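Local coordinates for protein pyrethroid hydrolase (Sphingobium faniae, PDB 5Y5R) that hydrolyses pyrethroid insecticides such as cypermethrin and permethrin at their ester bond, releasing the alcohol and the cyclopropanecarboxylic acid, at residues 5-10 with 62-67; 152-157 with 202-207. All coordinates share one frame; numbering follows the deposited sequence.

Contact 1 of 2, residues 5-10 with 62-67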
loop_
_atom_site.group_PDB
_atom_site.type_symbol
_atom_site.label_atom_id
_atom_site.label_comp_id
_atom_site.label_asym_id
_atom_site.label_seq_id
_atom_site.Cartn_x
_atom_site.Cartn_y
_atom_site.Cartn_z
ATOM N N ASP A 5 -3.405 15.299 -8.723
ATOM C CA ASP A 5 -2.478 14.801 -7.731
ATOM C C ASP A 5 -2.529 13.285 -7.717
ATOM O O ASP A 5 -3.600 12.693 -7.878
ATOM C CB ASP A 5 -2.845 15.330 -6.370
ATOM C CG ASP A 5 -2.695 16.835 -6.274
ATOM O OD1 ASP A 5 -3.488 17.559 -6.940
ATOM O OD2 ASP A 5 -1.803 17.281 -5.520
ATOM N N ILE A 6 -1.370 12.666 -7.518
ATOM C CA ILE A 6 -1.259 11.233 -7.270
ATOM C C ILE A 6 -0.560 11.077 -5.930
ATOM O O ILE A 6 0.500 11.680 -5.710
ATOM C CB ILE A 6 -0.480 10.502 -8.384
ATOM C CG1 ILE A 6 -1.214 10.582 -9.714
ATOM C CG2 ILE A 6 -0.255 9.034 -8.052
ATOM C CD1 ILE A 6 -0.445 9.928 -10.851
ATOM N N ILE A 7 -1.141 10.265 -5.045
ATOM C CA ILE A 7 -0.608 10.071 -3.697
ATOM C C ILE A 7 -0.215 8.599 -3.569
ATOM O O ILE A 7 -1.062 7.716 -3.759
ATOM C CB ILE A 7 -1.623 10.487 -2.621
ATOM C CG1 ILE A 7 -2.057 11.952 -2.806
ATOM C CG2 ILE A 7 -1.076 10.191 -1.186
ATOM C CD1 ILE A 7 -3.210 12.385 -1.944
ATOM N N LEU A 8 1.083 8.342 -3.368
ATOM C CA LEU A 8 1.637 6.993 -3.216
ATOM C C LEU A 8 1.858 6.730 -1.736
ATOM O O LEU A 8 2.637 7.453 -1.085
ATOM C CB LEU A 8 2.974 6.819 -3.942
ATOM C CG LEU A 8 3.099 7.453 -5.335
ATOM C CD1 LEU A 8 4.479 7.296 -5.901
ATOM C CD2 LEU A 8 1.995 6.879 -6.241
ATOM N N ILE A 9 1.215 5.686 -1.214
ATOM C CA ILE A 9 1.242 5.382 0.212
ATOM C C ILE A 9 1.990 4.074 0.454
ATOM O O ILE A 9 1.617 3.027 -0.083
ATOM C CB ILE A 9 -0.178 5.349 0.786
ATOM C CG1 ILE A 9 -0.793 6.746 0.672
ATOM C CG2 ILE A 9 -0.134 4.838 2.225
ATOM C CD1 ILE A 9 -2.284 6.825 0.848
ATOM N N HIS A 10 3.025 4.133 1.293
ATOM C CA HIS A 10 3.888 3.010 1.625
ATOM C C HIS A 10 3.144 1.991 2.490
ATOM O O HIS A 10 2.077 2.276 3.049
ATOM C CB HIS A 10 5.124 3.494 2.396
ATOM C CG HIS A 10 4.795 4.099 3.732
ATOM N ND1 HIS A 10 4.380 3.338 4.812
ATOM C CD2 HIS A 10 4.818 5.388 4.167
ATOM C CE1 HIS A 10 4.169 4.134 5.851
ATOM N NE2 HIS A 10 4.416 5.383 5.485
ATOM N N ALA A 62 -5.006 12.779 4.285
ATOM C CA ALA A 62 -6.195 13.615 4.317
ATOM C C ALA A 62 -5.797 15.079 4.209
ATOM O O ALA A 62 -6.481 15.869 3.548
ATOM C CB ALA A 62 -6.998 13.363 5.595
ATOM N N ASP A 63 -4.669 15.440 4.840
ATOM C CA ASP A 63 -4.109 16.781 4.696
ATOM C C ASP A 63 -3.796 17.110 3.237
ATOM O O ASP A 63 -4.113 18.204 2.765
ATOM C CB ASP A 63 -2.835 16.929 5.528
ATOM C CG ASP A 63 -3.049 16.705 7.027
ATOM O OD1 ASP A 63 -4.190 16.849 7.527
ATOM O OD2 ASP A 63 -2.041 16.421 7.714
ATOM N N ILE A 64 -3.146 16.186 2.515
ATOM C CA ILE A 64 -2.771 16.468 1.131
ATOM C C ILE A 64 -4.022 16.615 0.280
ATOM O O ILE A 64 -4.179 17.589 -0.466
ATOM C CB ILE A 64 -1.862 15.361 0.560
ATOM C CG1 ILE A 64 -0.464 15.387 1.181
ATOM C CG2 ILE A 64 -1.707 15.545 -0.991
ATOM C CD1 ILE A 64 0.387 14.226 0.737
ATOM N N LEU A 65 -4.959 15.674 0.434
ATOM C CA LEU A 65 -6.210 15.709 -0.315
ATOM C C LEU A 65 -6.978 16.997 -0.051
ATOM O O LEU A 65 -7.737 17.461 -0.911
ATOM C CB LEU A 65 -7.085 14.501 0.042
ATOM C CG LEU A 65 -6.683 13.075 -0.348
ATOM C CD1 LEU A 65 -7.519 11.987 0.390
ATOM C CD2 LEU A 65 -6.822 12.927 -1.822
ATOM N N ALA A 66 -6.814 17.567 1.141
ATOM C CA ALA A 66 -7.503 18.797 1.496
ATOM C C ALA A 66 -7.109 19.942 0.572
ATOM O O ALA A 66 -7.967 20.724 0.144
ATOM C CB ALA A 66 -7.184 19.154 2.949
ATOM N N ARG A 67 -5.823 20.063 0.257
ATOM C CA ARG A 67 -5.325 21.203 -0.502
ATOM C C ARG A 67 -5.098 20.881 -1.971
ATOM O O ARG A 67 -4.521 21.698 -2.692
ATOM C CB ARG A 67 -4.037 21.732 0.127
ATOM C CG ARG A 67 -3.183 20.638 0.739
ATOM C CD ARG A 67 -1.799 21.171 1.157
ATOM N NE ARG A 67 -0.747 20.854 0.201
ATOM C CZ ARG A 67 0.305 21.644 -0.023
ATOM N NH1 ARG A 67 1.230 21.301 -0.897
ATOM N NH2 ARG A 67 0.431 22.805 0.602
#
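Ile7 reaches from the strand to the helix mainly through its end methyl, CD1, which meets Ile64 and Leu65 together. Its CD1 lies 3.6 Å from CG2 of Ile64 and 3.7 Å from CD2 of Leu65, so one methyl end is held between branches of two successive helix residues. The side chain is nearly fully extended, with CD1 anti to CA (chi2 171°), and this stretch carries the methyl across to the helix from a backbone whose CA stays 8.3 Å from that of Ile64. The two isoleucines run alongside each other in opposite senses: CG2 of Ile64, the branch anti to its own backbone N, also lies 4.0 Å from CG1 of Ile7 and so covers the last two carbons of that arm. Leu65 comes in at a slant, and it is the end of its side chain, not the direction of its first bond, that brings CD2 and CG against the same methyl.

This is the layered packing of the alpha/beta hydrolase fold, in which helices cover a parallel sheet. Helix 59-67 belongs to the beta-alpha-beta crossover from strand 32-34 to strand 71-77, and the crossover passes over strand 3-9, which lies between those two in the sheet. Val61, one turn earlier on the helix, extends the apolar layer by touching both Ile7 and Ile9, and His34 touches Ile7 and Ile64 from strand 32-34. Beside the apolar layer, the carboxylate of Asp5 is hydrogen-bonded through OD2 to NE2 of His34, while NE of Arg67 stays 6.8 Å from that oxygen.

Contact 2 of 2, residues 152-157 with 202-207; sequences REVFMG and DVVLPI. With 8NL ((2-methyl-3-phenyl-phenyl)methyl (1~{S})-3-[(~{E})-2-chloranyl-3,3,3-tris(fluoranyl)prop-1-enyl]-2,2-dimethyl-cyclopropane-1-carboxylate), chain G.
The loop carrying Asp202, probably the acid of the charge relay system, meets the last turn of cap helix 148-155 where Val203 and Val204 pack on Val154 and Phe155 beside the bound pyrethroid. CG2 of Val204 does most of the touching, 3.9 Å from CG1 of Val154 and 3.7 Å from CD1 of Phe155. The valine crosses the phenylalanine at about a right angle, its CG2 making an off-centre CH-pi contact 4.1 Å from the centroid of the Phe155 ring. With CG1 anti to the backbone N (chi1 174°), Val204 turns that branch to the ligand, 3.7 Å from the cyclopropane carbon C15 of 8NL, and CG2 to the helix. Phe155 receives the biphenyl end: C12 of 8NL lies over one face of the Phe155 ring, near its rim, and C5 of 8NL approaches the CB of Phe155 to 3.6 Å. An alanine in place of Phe155 would probably leave both the terminal phenyl of the pyrethroid and CG2 of Val204 without the ring they pack on. A water links the backbones, donating to O of Val154 and accepting from N of Val203. Within the loop, OD1 of Asp202 accepts from N of Leu205 (3.1 Å, 158°) in an Asx motif, the donor standing well above the carboxylate plane; OD2 is bonded to ND1 of His230 and to OG1 of Thr102. The loop connects strand 194-199 to helix 207-216 beneath the cap, while helix 126-131 lies against the contact, Leu131 touching Val154 and Phe155, and His127 touching Val203.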
loop_
_atom_site.group_PDB
_atom_site.type_symbol
_atom_site.label_atom_id
_atom_site.label_comp_id
_atom_site.label_asym_id
_atom_site.label_seq_id
_atom_site.Cartn_x
_atom_site.Cartn_y
_atom_site.Cartn_z
ATOM N N ARG A 152 16.309 -9.621 3.236
ATOM C CA ARG A 152 16.587 -8.982 1.951
ATOM C C ARG A 152 15.990 -9.775 0.799
ATOM O O ARG A 152 15.273 -9.221 -0.053
ATOM C CB ARG A 152 18.091 -8.856 1.720
ATOM C CG ARG A 152 18.418 -8.055 0.435
ATOM C CD ARG A 152 19.802 -8.374 -0.089
ATOM N NE ARG A 152 19.990 -9.753 -0.567
ATOM C CZ ARG A 152 19.659 -10.174 -1.796
ATOM N NH1 ARG A 152 19.135 -9.322 -2.671
ATOM N NH2 ARG A 152 19.897 -11.423 -2.173
ATOM N N GLU A 153 16.286 -11.078 0.752
ATOM C CA GLU A 153 15.859 -11.847 -0.409
ATOM C C GLU A 153 14.352 -11.991 -0.471
ATOM O O GLU A 153 13.825 -12.246 -1.559
ATOM C CB GLU A 153 16.493 -13.230 -0.467
ATOM C CG GLU A 153 16.249 -14.099 0.701
ATOM C CD GLU A 153 17.182 -15.289 0.731
ATOM O OE1 GLU A 153 18.225 -15.296 0.039
ATOM O OE2 GLU A 153 16.842 -16.257 1.417
ATOM N N VAL A 154 13.659 -11.885 0.667
ATOM C CA VAL A 154 12.195 -12.009 0.721
ATOM C C VAL A 154 11.501 -10.688 0.395
ATOM O O VAL A 154 10.582 -10.641 -0.436
ATOM C CB VAL A 154 11.755 -12.553 2.096
ATOM C CG1 VAL A 154 10.307 -12.435 2.297
ATOM C CG2 VAL A 154 12.158 -14.015 2.243
ATOM N N PHE A 155 11.872 -9.613 1.095
ATOM C CA PHE A 155 11.213 -8.325 0.946
ATOM C C PHE A 155 11.891 -7.350 -0.012
ATOM O O PHE A 155 11.197 -6.490 -0.548
ATOM C CB PHE A 155 11.114 -7.631 2.301
ATOM C CG PHE A 155 10.174 -8.286 3.264
ATOM C CD1 PHE A 155 8.827 -7.974 3.246
ATOM C CD2 PHE A 155 10.649 -9.197 4.218
ATOM C CE1 PHE A 155 7.962 -8.527 4.163
ATOM C CE2 PHE A 155 9.772 -9.790 5.128
ATOM C CZ PHE A 155 8.424 -9.438 5.098
HETATM N N MSE A 156 13.221 -7.385 -0.154
HETATM C CA MSE A 156 14.002 -6.354 -0.902
HETATM C C MSE A 156 14.754 -6.939 -2.103
HETATM O O MSE A 156 15.770 -6.398 -2.567
HETATM C CB MSE A 156 15.036 -5.667 0.005
HETATM C CG MSE A 156 14.506 -4.978 1.276
HETATM SE SE MSE A 156 15.895 -4.870 2.698
HETATM C CE MSE A 156 15.175 -6.299 3.890
ATOM N N GLY A 157 14.282 -8.083 -2.584
ATOM C CA GLY A 157 14.893 -8.718 -3.731
ATOM C C GLY A 157 14.805 -7.899 -5.004
ATOM O O GLY A 157 15.571 -8.147 -5.938
ATOM N N ASP A 202 5.632 -12.302 -6.331
ATOM C CA ASP A 202 5.675 -11.932 -4.929
ATOM C C ASP A 202 5.589 -13.186 -4.036
ATOM O O ASP A 202 4.740 -14.061 -4.247
ATOM C CB ASP A 202 4.547 -10.935 -4.641
ATOM C CG ASP A 202 4.731 -10.194 -3.306
ATOM O OD1 ASP A 202 5.411 -10.730 -2.387
ATOM O OD2 ASP A 202 4.232 -9.054 -3.190
ATOM N N VAL A 203 6.504 -13.298 -3.068
ATOM C CA VAL A 203 6.461 -14.379 -2.084
ATOM C C VAL A 203 6.052 -13.909 -0.695
ATOM O O VAL A 203 5.750 -14.761 0.167
ATOM C CB VAL A 203 7.797 -15.147 -2.005
ATOM C CG1 VAL A 203 8.124 -15.815 -3.348
ATOM C CG2 VAL A 203 8.927 -14.259 -1.483
ATOM N N VAL A 204 6.043 -12.605 -0.442
ATOM C CA VAL A 204 5.424 -12.060 0.764
ATOM C C VAL A 204 3.916 -12.240 0.680
ATOM O O VAL A 204 3.299 -12.970 1.469
ATOM C CB VAL A 204 5.798 -10.572 0.894
ATOM C CG1 VAL A 204 5.081 -9.882 2.050
ATOM C CG2 VAL A 204 7.300 -10.413 0.981
ATOM N N LEU A 205 3.327 -11.676 -0.365
ATOM C CA LEU A 205 1.909 -11.791 -0.646
ATOM C C LEU A 205 1.750 -12.585 -1.942
ATOM O O LEU A 205 1.895 -12.018 -3.037
ATOM C CB LEU A 205 1.285 -10.406 -0.775
ATOM C CG LEU A 205 -0.198 -10.375 -1.114
ATOM C CD1 LEU A 205 -0.950 -10.918 0.039
ATOM C CD2 LEU A 205 -0.593 -8.964 -1.380
ATOM N N PRO A 206 1.512 -13.896 -1.866
ATOM C CA PRO A 206 1.542 -14.747 -3.067
ATOM C C PRO A 206 0.452 -14.372 -4.068
ATOM O O PRO A 206 -0.592 -13.819 -3.712
ATOM C CB PRO A 206 1.322 -16.162 -2.501
ATOM C CG PRO A 206 1.706 -16.045 -1.036
ATOM C CD PRO A 206 1.335 -14.671 -0.625
ATOM N N ILE A 207 0.723 -14.631 -5.347
ATOM C CA ILE A 207 -0.249 -14.240 -6.378
ATOM C C ILE A 207 -1.597 -14.915 -6.159
ATOM O O ILE A 207 -2.633 -14.347 -6.477
ATOM C CB ILE A 207 0.290 -14.544 -7.788
ATOM C CG1 ILE A 207 -0.614 -13.892 -8.848
ATOM C CG2 ILE A 207 0.342 -16.017 -7.979
ATOM C CD1 ILE A 207 -0.832 -12.432 -8.615
HETATM C C 8NL G . 8.123 -4.881 5.690
HETATM C C8 8NL G . 12.024 -3.777 5.828
HETATM C C9 8NL G . 12.971 -3.931 6.837
HETATM C C10 8NL G . 13.140 -5.162 7.456
HETATM C C11 8NL G . 12.329 -6.207 7.017
HETATM C C12 8NL G . 11.388 -6.032 6.003
HETATM C C13 8NL G . 6.421 -4.190 3.264
HETATM O O 8NL G . 5.695 -5.391 3.620
HETATM CL CL 8NL G . 2.007 -10.323 7.246
HETATM C C21 8NL G . 2.568 -8.796 6.560
HETATM C C22 8NL G . 3.600 -8.017 7.341
HETATM F F2 8NL G . 4.762 -8.146 6.725
HETATM F F1 8NL G . 3.298 -6.741 7.475
HETATM F F 8NL G . 3.665 -8.549 8.543
HETATM C C20 8NL G . 2.117 -8.398 5.370
HETATM C C16 8NL G . 2.547 -7.081 4.762
HETATM C C17 8NL G . 2.118 -7.131 3.299
HETATM C C18 8NL G . 0.936 -6.219 3.596
HETATM C C19 8NL G . 1.732 -8.539 2.818
HETATM C C15 8NL G . 3.613 -6.931 3.680
HETATM C C14 8NL G . 4.213 -5.523 3.734
HETATM O O1 8NL G . 3.487 -4.546 3.930
HETATM C C2 8NL G . 7.958 -4.225 3.288
HETATM C C3 8NL G . 8.588 -3.882 2.099
HETATM C C4 8NL G . 9.977 -3.868 1.973
HETATM C C5 8NL G . 10.778 -4.163 3.072
HETATM C C6 8NL G . 10.206 -4.515 4.289
HETATM C C1 8NL G . 8.786 -4.533 4.398
HETATM C C7 8NL G . 11.203 -4.805 5.398
HETATM O O HOH W 1 8.946 -11.525 -3.037
#

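How the contacts relate
Contact 1 closes in the chain before contact 2 opens, and the two lie on opposite sides of the protein's centre, 27 Å apart between their centres and about 11 Å between nearest atoms. Contact 1 joins strand and helix in the body of the fold, away from the pocket, whereas contact 2 joins the cap to the loop of the probable catalytic Asp202 and lines the pocket. The strands around contact 1 lead toward the ligand: the chain leaving strand 3-9 soon reaches Ala12, whose N is hydrogen-bonded to 8NL, and the neighbouring strand 71-77 leads to Ser78, whose OG also bonds it. In contact 2, the side chain of Val204 is about 4 Å from that of His230.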